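Local structure of hypothetical Membrane Spanning Protein (Bacillus cereus, 2FB5) at residues 58-69 with 194-205; 152-160 with 169-177. The protein catalyses the condensation of two ATP molecules into cyclic di-AMP, acting as a diadenylate cyclase needed for efficient spore formation. All blocks are in the same frame, centred on the assembly; numbering follows the deposited sequence.

Contact 1 of 2, residues 58-69 with 194-205; sequences QTLAATYYIQAY and FALNGILYTISL
Gln58 and Ser204 meet where helix 47-70 crosses the C-terminal beta hairpin 192-203, the edge of the mixed sheet in the DisA-type nucleotide-binding domain. The helix belongs to the N-terminal CdaS region, and its 58-69 part runs at 48° to the short strand 194-196. The packing is chiefly apolar. Gln58 has CG trans to the backbone N, which lays that methylene against Ser204 CB at 3.5 Å. One residue on, the backbones come close: Thr59 CA lies 3.5 Å from Ser204 O in a nearly straight CA-H...O contact (166° at H). A water reinforces this point by donating to both Thr59 O and Ser204 O, at 2.7 Å each, while the Thr59 hydroxyl is bonded back to Ala55 O. Ala62 is buried, and its CB packs against Ile203 CG2 at 3.9 Å, with Leu205 CD2 near the same methyl. Thr63 turns its hydroxyl back to Thr59 O, which it reaches from the face opposite to that used by Thr63 N, so that this carbonyl, with the water, takes three donors. Tyr65 adds its CB beside the tip of Phe194. Ile66 sends CD1 to Phe194 CD2 (4.0 Å), the isoleucine and the phenylalanine lying alongside each other and pointing opposite ways, and Leu205 CD2 lies near its CG1. Leu181 and Leu183 of strand 181-185 also touch Phe194. Tyr69 closes the series: its ring plane stands at 79° to that of Phe194, whose CZ sits in plane at the Tyr69 edge, 3.9 Å from CE2. Over one face of the same tyrosine comes a Leu196 methyl, a CH-pi contact with CD2 3.8 Å from the ring centroid and almost on the ring normal.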
loop_
_atom_site.group_PDB
_atom_site.type_symbol
_atom_site.label_atom_id
_atom_site.label_comp_id
_atom_site.label_asym_id
_atom_site.label_seq_id
_atom_site.Cartn_x
_atom_site.Cartn_y
_atom_site.Cartn_z
ATOM N N GLN A 58 -12.582 -17.941 15.457
ATOM C CA GLN A 58 -11.247 -17.956 16.062
ATOM C C GLN A 58 -10.196 -18.470 15.070
ATOM O O GLN A 58 -9.130 -17.893 14.950
ATOM C CB GLN A 58 -11.245 -18.744 17.388
ATOM C CG GLN A 58 -9.867 -18.879 18.040
ATOM C CD GLN A 58 -9.794 -18.350 19.484
ATOM O OE1 GLN A 58 -10.680 -18.603 20.307
ATOM N NE2 GLN A 58 -8.718 -17.625 19.791
ATOM N N THR A 59 -10.529 -19.534 14.344
ATOM C CA THR A 59 -9.627 -20.135 13.370
ATOM C C THR A 59 -9.343 -19.198 12.202
ATOM O O THR A 59 -8.190 -19.032 11.801
ATOM C CB THR A 59 -10.206 -21.468 12.860
ATOM O OG1 THR A 59 -10.326 -22.356 13.981
ATOM C CG2 THR A 59 -9.289 -22.092 11.817
ATOM N N LEU A 60 -10.390 -18.573 11.669
ATOM C CA LEU A 60 -10.253 -17.650 10.535
ATOM C C LEU A 60 -9.433 -16.431 10.938
ATOM O O LEU A 60 -8.538 -16.004 10.204
ATOM C CB LEU A 60 -11.635 -17.213 10.056
ATOM C CG LEU A 60 -12.347 -17.936 8.894
ATOM C CD1 LEU A 60 -11.807 -19.304 8.561
ATOM C CD2 LEU A 60 -13.839 -18.036 9.217
ATOM N N ALA A 61 -9.741 -15.865 12.104
ATOM C CA ALA A 61 -9.031 -14.672 12.570
ATOM C C ALA A 61 -7.538 -14.942 12.771
ATOM O O ALA A 61 -6.697 -14.112 12.412
ATOM C CB ALA A 61 -9.648 -14.141 13.853
ATOM N N ALA A 62 -7.218 -16.092 13.366
ATOM C CA ALA A 62 -5.822 -16.472 13.588
ATOM C C ALA A 62 -5.085 -16.636 12.257
ATOM O O ALA A 62 -3.978 -16.133 12.101
ATOM C CB ALA A 62 -5.736 -17.759 14.417
ATOM N N THR A 63 -5.706 -17.326 11.306
ATOM C CA THR A 63 -5.150 -17.472 9.962
ATOM C C THR A 63 -4.935 -16.101 9.313
ATOM O O THR A 63 -3.896 -15.857 8.683
ATOM C CB THR A 63 -6.072 -18.347 9.078
ATOM O OG1 THR A 63 -6.339 -19.575 9.762
ATOM C CG2 THR A 63 -5.408 -18.686 7.737
ATOM N N TYR A 64 -5.912 -15.205 9.476
ATOM C CA TYR A 64 -5.783 -13.853 8.944
ATOM C C TYR A 64 -4.571 -13.127 9.531
ATOM O O TYR A 64 -3.757 -12.572 8.789
ATOM C CB TYR A 64 -7.058 -13.002 9.167
ATOM C CG TYR A 64 -6.786 -11.537 8.903
ATOM C CD1 TYR A 64 -6.593 -11.072 7.604
ATOM C CD2 TYR A 64 -6.664 -10.631 9.951
ATOM C CE1 TYR A 64 -6.310 -9.741 7.356
ATOM C CE2 TYR A 64 -6.376 -9.293 9.712
ATOM C CZ TYR A 64 -6.203 -8.864 8.408
ATOM O OH TYR A 64 -5.917 -7.552 8.162
ATOM N N TYR A 65 -4.457 -13.101 10.855
ATOM C CA TYR A 65 -3.339 -12.376 11.461
ATOM C C TYR A 65 -1.960 -12.969 11.155
ATOM O O TYR A 65 -1.010 -12.217 10.934
ATOM C CB TYR A 65 -3.544 -12.158 12.954
ATOM C CG TYR A 65 -4.619 -11.124 13.216
ATOM C CD1 TYR A 65 -4.406 -9.777 12.897
ATOM C CD2 TYR A 65 -5.856 -11.491 13.739
ATOM C CE1 TYR A 65 -5.384 -8.825 13.114
ATOM C CE2 TYR A 65 -6.863 -10.529 13.954
ATOM C CZ TYR A 65 -6.608 -9.205 13.650
ATOM O OH TYR A 65 -7.569 -8.238 13.865
ATOM N N ILE A 66 -1.848 -14.292 11.128
ATOM C CA ILE A 66 -0.571 -14.935 10.787
ATOM C C ILE A 66 -0.181 -14.475 9.380
ATOM O O ILE A 66 0.947 -14.044 9.157
ATOM C CB ILE A 66 -0.623 -16.487 10.926
ATOM C CG1 ILE A 66 -0.700 -16.935 12.400
ATOM C CG2 ILE A 66 0.551 -17.187 10.189
ATOM C CD1 ILE A 66 0.315 -16.281 13.358
ATOM N N GLN A 67 -1.140 -14.528 8.453
ATOM C CA GLN A 67 -0.934 -14.075 7.074
ATOM C C GLN A 67 -0.555 -12.594 6.969
ATOM O O GLN A 67 0.406 -12.256 6.284
ATOM C CB GLN A 67 -2.169 -14.407 6.217
ATOM C CG GLN A 67 -2.199 -13.799 4.788
ATOM C CD GLN A 67 -1.105 -14.306 3.860
ATOM O OE1 GLN A 67 -0.508 -15.367 4.090
ATOM N NE2 GLN A 67 -0.857 -13.557 2.776
ATOM N N ALA A 68 -1.302 -11.723 7.648
ATOM C CA ALA A 68 -1.089 -10.285 7.581
ATOM C C ALA A 68 0.232 -9.862 8.233
ATOM O O ALA A 68 0.947 -9.004 7.701
ATOM C CB ALA A 68 -2.276 -9.525 8.219
ATOM N N TYR A 69 0.551 -10.467 9.375
ATOM C CA TYR A 69 1.775 -10.124 10.114
ATOM C C TYR A 69 3.053 -10.778 9.584
ATOM O O TYR A 69 4.140 -10.220 9.734
ATOM C CB TYR A 69 1.631 -10.473 11.591
ATOM C CG TYR A 69 0.606 -9.660 12.349
ATOM C CD1 TYR A 69 0.319 -8.335 11.993
ATOM C CD2 TYR A 69 -0.059 -10.207 13.441
ATOM C CE1 TYR A 69 -0.629 -7.587 12.706
ATOM C CE2 TYR A 69 -1.000 -9.479 14.152
ATOM C CZ TYR A 69 -1.280 -8.171 13.788
ATOM O OH TYR A 69 -2.216 -7.446 14.508
ATOM N N PHE A 194 0.801 -16.060 20.099
ATOM C CA PHE A 194 1.963 -15.278 19.661
ATOM C C PHE A 194 2.050 -13.975 20.420
ATOM O O PHE A 194 1.021 -13.432 20.837
ATOM C CB PHE A 194 2.015 -15.043 18.144
ATOM C CG PHE A 194 0.927 -14.144 17.609
ATOM C CD1 PHE A 194 1.040 -12.764 17.689
ATOM C CD2 PHE A 194 -0.187 -14.688 16.980
ATOM C CE1 PHE A 194 0.049 -11.930 17.182
ATOM C CE2 PHE A 194 -1.183 -13.857 16.459
ATOM C CZ PHE A 194 -1.064 -12.477 16.570
ATOM N N ALA A 195 3.272 -13.496 20.613
ATOM C CA ALA A 195 3.499 -12.175 21.173
ATOM C C ALA A 195 3.880 -11.209 20.066
ATOM O O ALA A 195 4.680 -11.536 19.175
ATOM C CB ALA A 195 4.601 -12.208 22.230
ATOM N N LEU A 196 3.312 -10.014 20.144
ATOM C CA LEU A 196 3.611 -8.942 19.212
ATOM C C LEU A 196 3.487 -7.616 19.954
ATOM O O LEU A 196 2.456 -7.324 20.564
ATOM C CB LEU A 196 2.669 -8.973 18.010
ATOM C CG LEU A 196 2.960 -7.942 16.909
ATOM C CD1 LEU A 196 4.205 -8.329 16.111
ATOM C CD2 LEU A 196 1.747 -7.804 15.992
ATOM N N ASN A 197 4.549 -6.828 19.916
ATOM C CA ASN A 197 4.561 -5.510 20.564
ATOM C C ASN A 197 4.107 -5.531 22.034
ATOM O O ASN A 197 3.313 -4.689 22.476
ATOM C CB ASN A 197 3.759 -4.479 19.732
ATOM C CG ASN A 197 3.913 -3.043 20.260
ATOM O OD1 ASN A 197 4.997 -2.639 20.694
ATOM N ND2 ASN A 197 2.819 -2.272 20.223
ATOM N N GLY A 198 4.600 -6.504 22.792
ATOM C CA GLY A 198 4.354 -6.537 24.233
ATOM C C GLY A 198 3.041 -7.184 24.638
ATOM O O GLY A 198 2.737 -7.258 25.820
ATOM N N ILE A 199 2.276 -7.676 23.662
ATOM C CA ILE A 199 0.973 -8.273 23.938
ATOM C C ILE A 199 0.936 -9.730 23.491
ATOM O O ILE A 199 1.391 -10.051 22.393
ATOM C CB ILE A 199 -0.180 -7.454 23.283
ATOM C CG1 ILE A 199 -0.217 -6.043 23.888
ATOM C CG2 ILE A 199 -1.543 -8.155 23.485
ATOM C CD1 ILE A 199 -0.958 -5.012 23.050
ATOM N N LEU A 200 0.402 -10.598 24.347
ATOM C CA LEU A 200 0.255 -12.014 24.025
ATOM C C LEU A 200 -1.160 -12.319 23.543
ATOM O O LEU A 200 -2.134 -11.986 24.236
ATOM C CB LEU A 200 0.591 -12.855 25.267
ATOM C CG LEU A 200 0.701 -14.374 25.124
ATOM C CD1 LEU A 200 1.960 -14.756 24.353
ATOM C CD2 LEU A 200 0.721 -15.005 26.517
ATOM N N TYR A 201 -1.272 -12.948 22.367
ATOM C CA TYR A 201 -2.570 -13.289 21.770
ATOM C C TYR A 201 -2.726 -14.791 21.623
ATOM O O TYR A 201 -1.843 -15.451 21.081
ATOM C CB TYR A 201 -2.719 -12.682 20.365
ATOM C CG TYR A 201 -2.597 -11.181 20.306
ATOM C CD1 TYR A 201 -3.714 -10.362 20.505
ATOM C CD2 TYR A 201 -1.366 -10.576 20.059
ATOM C CE1 TYR A 201 -3.605 -8.974 20.447
ATOM C CE2 TYR A 201 -1.245 -9.200 19.992
ATOM C CZ TYR A 201 -2.367 -8.400 20.188
ATOM O OH TYR A 201 -2.236 -7.033 20.139
ATOM N N THR A 202 -3.859 -15.320 22.079
ATOM C CA THR A 202 -4.171 -16.729 21.899
ATOM C C THR A 202 -4.561 -16.955 20.454
ATOM O O THR A 202 -5.292 -16.156 19.872
ATOM C CB THR A 202 -5.306 -17.180 22.856
ATOM O OG1 THR A 202 -4.918 -16.888 24.202
ATOM C CG2 THR A 202 -5.566 -18.678 22.745
ATOM N N ILE A 203 -4.041 -18.021 19.864
ATOM C CA ILE A 203 -4.447 -18.423 18.528
ATOM C C ILE A 203 -4.936 -19.864 18.548
ATOM O O ILE A 203 -4.500 -20.667 19.372
ATOM C CB ILE A 203 -3.305 -18.269 17.472
ATOM C CG1 ILE A 203 -1.984 -18.885 17.963
ATOM C CG2 ILE A 203 -3.117 -16.806 17.107
ATOM C CD1 ILE A 203 -0.838 -18.870 16.938
ATOM N N SER A 204 -5.851 -20.180 17.644
ATOM C CA SER A 204 -6.297 -21.556 17.464
ATOM C C SER A 204 -6.157 -21.925 15.995
ATOM O O SER A 204 -6.790 -21.313 15.139
ATOM C CB SER A 204 -7.755 -21.712 17.933
ATOM O OG SER A 204 -8.349 -22.910 17.445
ATOM N N LEU A 205 -5.310 -22.909 15.701
ATOM C CA LEU A 205 -5.183 -23.429 14.329
ATOM C C LEU A 205 -4.983 -24.949 14.236
ATOM O O LEU A 205 -5.479 -25.712 15.077
ATOM C CB LEU A 205 -4.091 -22.684 13.553
ATOM C CG LEU A 205 -2.912 -22.046 14.281
ATOM C CD1 LEU A 205 -1.744 -22.999 14.310
ATOM C CD2 LEU A 205 -2.544 -20.762 13.556
HETATM O O HOH W 1 -6.394 -20.898 12.491
#

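Contact 2 of 2, residues 152-160 with 169-177; sequences LPLTKSTEV and RAAIGLSEK
Thr155 N donates to Arg169 O at 2.9 Å, nearly straight at N-H (170°) but from above the carbonyl plane, while Gly173 N, in the helical bond, reaches that oxygen from the opposite face. The loop following strand 144-150 is thus laid along helix 166-175, and Pro153 O approaches Gly173 CA to 3.4 Å, close packing that a residue without a side chain permits. The Arg169 chain, bent at chi3 (61°), curls back so that NH2 donates to Thr155 O at 3.1 Å, in the guanidinium plane and close to the line of the C=O bond. Leu154 lies over one face of that guanidinium, and its CD2 meets Ala170 CB at 3.7 Å. Towards the sheet, Leu152 crosses Leu174 obliquely, CG to CD2, with Leu95 and Val97 of strand 94-98 beyond. Thr155 sets OG1 anti to its N (chi1 -173°), directed at the carboxylate of Glu176: the hydroxyl donates to OE2 at 2.6 Å on the syn side, and accepts from Ser157 N at 3.0 Å to form an ST turn. Its CB rests on Ile172 CG2. N and O thus hold the Thr155 backbone to Arg169, and the two bonds at OG1 fix the rotation of the side chain; the short bond to Glu176, whose OE1 also receives a water, is consistent with an ionised carboxylate.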
loop_
_atom_site.group_PDB
_atom_site.type_symbol
_atom_site.label_atom_id
_atom_site.label_comp_id
_atom_site.label_asym_id
_atom_site.label_seq_id
_atom_site.Cartn_x
_atom_site.Cartn_y
_atom_site.Cartn_z
ATOM N N LEU A 152 16.212 -15.436 25.038
ATOM C CA LEU A 152 15.534 -14.160 24.801
ATOM C C LEU A 152 15.401 -13.379 26.108
ATOM O O LEU A 152 15.413 -13.994 27.173
ATOM C CB LEU A 152 14.126 -14.427 24.298
ATOM C CG LEU A 152 13.876 -14.651 22.807
ATOM C CD1 LEU A 152 14.982 -15.454 22.142
ATOM C CD2 LEU A 152 12.511 -15.304 22.622
ATOM N N PRO A 153 15.227 -12.039 26.029
ATOM C CA PRO A 153 14.977 -11.262 27.266
ATOM C C PRO A 153 13.577 -11.579 27.814
ATOM O O PRO A 153 12.647 -11.799 27.034
ATOM C CB PRO A 153 15.068 -9.805 26.792
ATOM C CG PRO A 153 14.675 -9.871 25.347
ATOM C CD PRO A 153 15.228 -11.175 24.831
ATOM N N LEU A 154 13.442 -11.662 29.133
ATOM C CA LEU A 154 12.151 -11.971 29.735
ATOM C C LEU A 154 11.463 -10.674 30.103
ATOM O O LEU A 154 12.117 -9.765 30.621
ATOM C CB LEU A 154 12.329 -12.824 30.997
ATOM C CG LEU A 154 13.089 -14.142 30.900
ATOM C CD1 LEU A 154 13.246 -14.746 32.292
ATOM C CD2 LEU A 154 12.383 -15.110 29.953
ATOM N N THR A 155 10.158 -10.575 29.853
ATOM C CA THR A 155 9.429 -9.384 30.293
ATOM C C THR A 155 9.515 -9.209 31.813
ATOM O O THR A 155 9.493 -10.190 32.557
ATOM C CB THR A 155 7.952 -9.369 29.849
ATOM O OG1 THR A 155 7.375 -8.103 30.189
ATOM C CG2 THR A 155 7.142 -10.498 30.501
ATOM N N LYS A 156 9.631 -7.959 32.249
ATOM C CA LYS A 156 9.565 -7.596 33.670
ATOM C C LYS A 156 8.148 -7.166 34.027
ATOM O O LYS A 156 7.815 -7.026 35.207
ATOM C CB LYS A 156 10.497 -6.422 33.990
ATOM C CG LYS A 156 11.765 -6.314 33.150
ATOM C CD LYS A 156 12.892 -7.197 33.686
ATOM C CE LYS A 156 14.136 -7.097 32.792
ATOM N NZ LYS A 156 15.321 -7.767 33.405
ATOM N N SER A 157 7.321 -6.945 33.002
ATOM C CA SER A 157 5.985 -6.379 33.179
ATOM C C SER A 157 5.246 -6.976 34.365
ATOM O O SER A 157 5.111 -8.195 34.474
ATOM C CB SER A 157 5.149 -6.549 31.916
ATOM O OG SER A 157 3.798 -6.194 32.161
ATOM N N THR A 158 4.783 -6.100 35.254
ATOM C CA THR A 158 3.978 -6.503 36.410
ATOM C C THR A 158 2.520 -6.727 35.993
ATOM O O THR A 158 1.764 -7.423 36.681
ATOM C CB THR A 158 4.046 -5.452 37.547
ATOM O OG1 THR A 158 3.447 -4.226 37.108
ATOM C CG2 THR A 158 5.497 -5.182 37.953
ATOM N N GLU A 159 2.150 -6.144 34.852
ATOM C CA GLU A 159 0.783 -6.196 34.322
ATOM C C GLU A 159 0.480 -7.457 33.504
ATOM O O GLU A 159 -0.530 -7.509 32.793
ATOM C CB GLU A 159 0.500 -4.948 33.471
ATOM C CG GLU A 159 0.400 -3.639 34.262
ATOM C CD GLU A 159 -0.828 -3.582 35.173
ATOM O OE1 GLU A 159 -1.956 -3.825 34.683
ATOM O OE2 GLU A 159 -0.661 -3.286 36.378
ATOM N N VAL A 160 1.345 -8.467 33.603
ATOM C CA VAL A 160 1.154 -9.725 32.864
ATOM C C VAL A 160 0.177 -10.667 33.563
ATOM O O VAL A 160 -0.374 -10.343 34.619
ATOM C CB VAL A 160 2.494 -10.498 32.638
ATOM C CG1 VAL A 160 3.374 -9.793 31.605
ATOM C CG2 VAL A 160 3.237 -10.719 33.970
ATOM N N ARG A 169 6.943 -15.540 28.899
ATOM C CA ARG A 169 7.606 -14.293 29.292
ATOM C C ARG A 169 8.739 -13.890 28.347
ATOM O O ARG A 169 9.013 -12.704 28.191
ATOM C CB ARG A 169 8.141 -14.396 30.720
ATOM C CG ARG A 169 7.070 -14.529 31.789
ATOM C CD ARG A 169 7.731 -14.698 33.166
ATOM N NE ARG A 169 8.556 -13.529 33.505
ATOM C CZ ARG A 169 9.625 -13.551 34.305
ATOM N NH1 ARG A 169 10.027 -14.689 34.872
ATOM N NH2 ARG A 169 10.303 -12.431 34.534
ATOM N N ALA A 170 9.401 -14.872 27.734
ATOM C CA ALA A 170 10.485 -14.606 26.777
ATOM C C ALA A 170 9.924 -14.068 25.462
ATOM O O ALA A 170 10.508 -13.173 24.841
ATOM C CB ALA A 170 11.299 -15.871 26.527
ATOM N N ALA A 171 8.795 -14.636 25.042
ATOM C CA ALA A 171 8.088 -14.179 23.866
ATOM C C ALA A 171 7.648 -12.730 24.045
ATOM O O ALA A 171 7.912 -11.879 23.193
ATOM C CB ALA A 171 6.886 -15.070 23.598
ATOM N N ILE A 172 6.969 -12.462 25.157
ATOM C CA ILE A 172 6.510 -11.115 25.454
ATOM C C ILE A 172 7.717 -10.196 25.523
ATOM O O ILE A 172 7.707 -9.115 24.932
ATOM C CB ILE A 172 5.672 -11.054 26.761
ATOM C CG1 ILE A 172 4.399 -11.896 26.595
ATOM C CG2 ILE A 172 5.296 -9.616 27.099
ATOM C CD1 ILE A 172 3.629 -12.117 27.897
ATOM N N GLY A 173 8.766 -10.658 26.199
ATOM C CA GLY A 173 9.972 -9.856 26.434
ATOM C C GLY A 173 10.663 -9.427 25.153
ATOM O O GLY A 173 11.056 -8.271 25.012
ATOM N N LEU A 174 10.803 -10.355 24.201
ATOM C CA LEU A 174 11.408 -10.011 22.921
ATOM C C LEU A 174 10.493 -9.084 22.111
ATOM O O LEU A 174 10.969 -8.154 21.434
ATOM C CB LEU A 174 11.766 -11.272 22.096
ATOM C CG LEU A 174 12.526 -10.924 20.808
ATOM C CD1 LEU A 174 13.873 -10.217 21.104
ATOM C CD2 LEU A 174 12.716 -12.141 19.875
ATOM N N SER A 175 9.187 -9.322 22.192
ATOM C CA SER A 175 8.225 -8.522 21.439
ATOM C C SER A 175 8.148 -7.058 21.897
ATOM O O SER A 175 7.649 -6.205 21.143
ATOM C CB SER A 175 6.834 -9.166 21.472
ATOM O OG SER A 175 6.174 -8.908 22.699
ATOM N N GLU A 176 8.626 -6.787 23.116
ATOM C CA GLU A 176 8.700 -5.419 23.683
ATOM C C GLU A 176 9.883 -4.621 23.134
ATOM O O GLU A 176 9.881 -3.394 23.171
ATOM C CB GLU A 176 8.813 -5.457 25.224
ATOM C CG GLU A 176 7.566 -5.951 25.980
ATOM C CD GLU A 176 7.815 -6.284 27.477
ATOM O OE1 GLU A 176 8.976 -6.301 27.938
ATOM O OE2 GLU A 176 6.833 -6.548 28.200
ATOM N N LYS A 177 10.905 -5.317 22.650
ATOM C CA LYS A 177 12.151 -4.668 22.242
ATOM C C LYS A 177 12.346 -4.655 20.733
ATOM O O LYS A 177 13.322 -4.098 20.233
ATOM C CB LYS A 177 13.334 -5.384 22.893
ATOM C CG LYS A 177 13.293 -5.402 24.408
ATOM C CD LYS A 177 13.446 -3.995 24.962
ATOM C CE LYS A 177 13.371 -4.010 26.477
ATOM N NZ LYS A 177 13.687 -2.666 27.045
HETATM O O HOH W 2 6.887 -10.834 34.313
HETATM O O HOH W 3 9.693 -5.698 30.333
#

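From the N terminus, the chain runs through helix 4-35 into helix 47-70, whose 58-69 part supplies the first half of contact 1. Strands 94-98, 112-117, 137-141 and 144-150 follow before residues 152-160 fold against 169-177, so contact 2 closes a short loop with eight residues between its segments. Strands 181-185, 192-196 and 199-203 then bring the chain back to helix 47-70, and contact 1 closes a far longer loop that encloses the shorter one. Contact 1 joins the N-terminal helical region to the sheet's edge hairpin; contact 2 joins a loop to a helix packed on that sheet. Their centres lie about 17 Å apart, yet Ser175 OG is 2.9 Å from Gly198 N, a probable hydrogen bond.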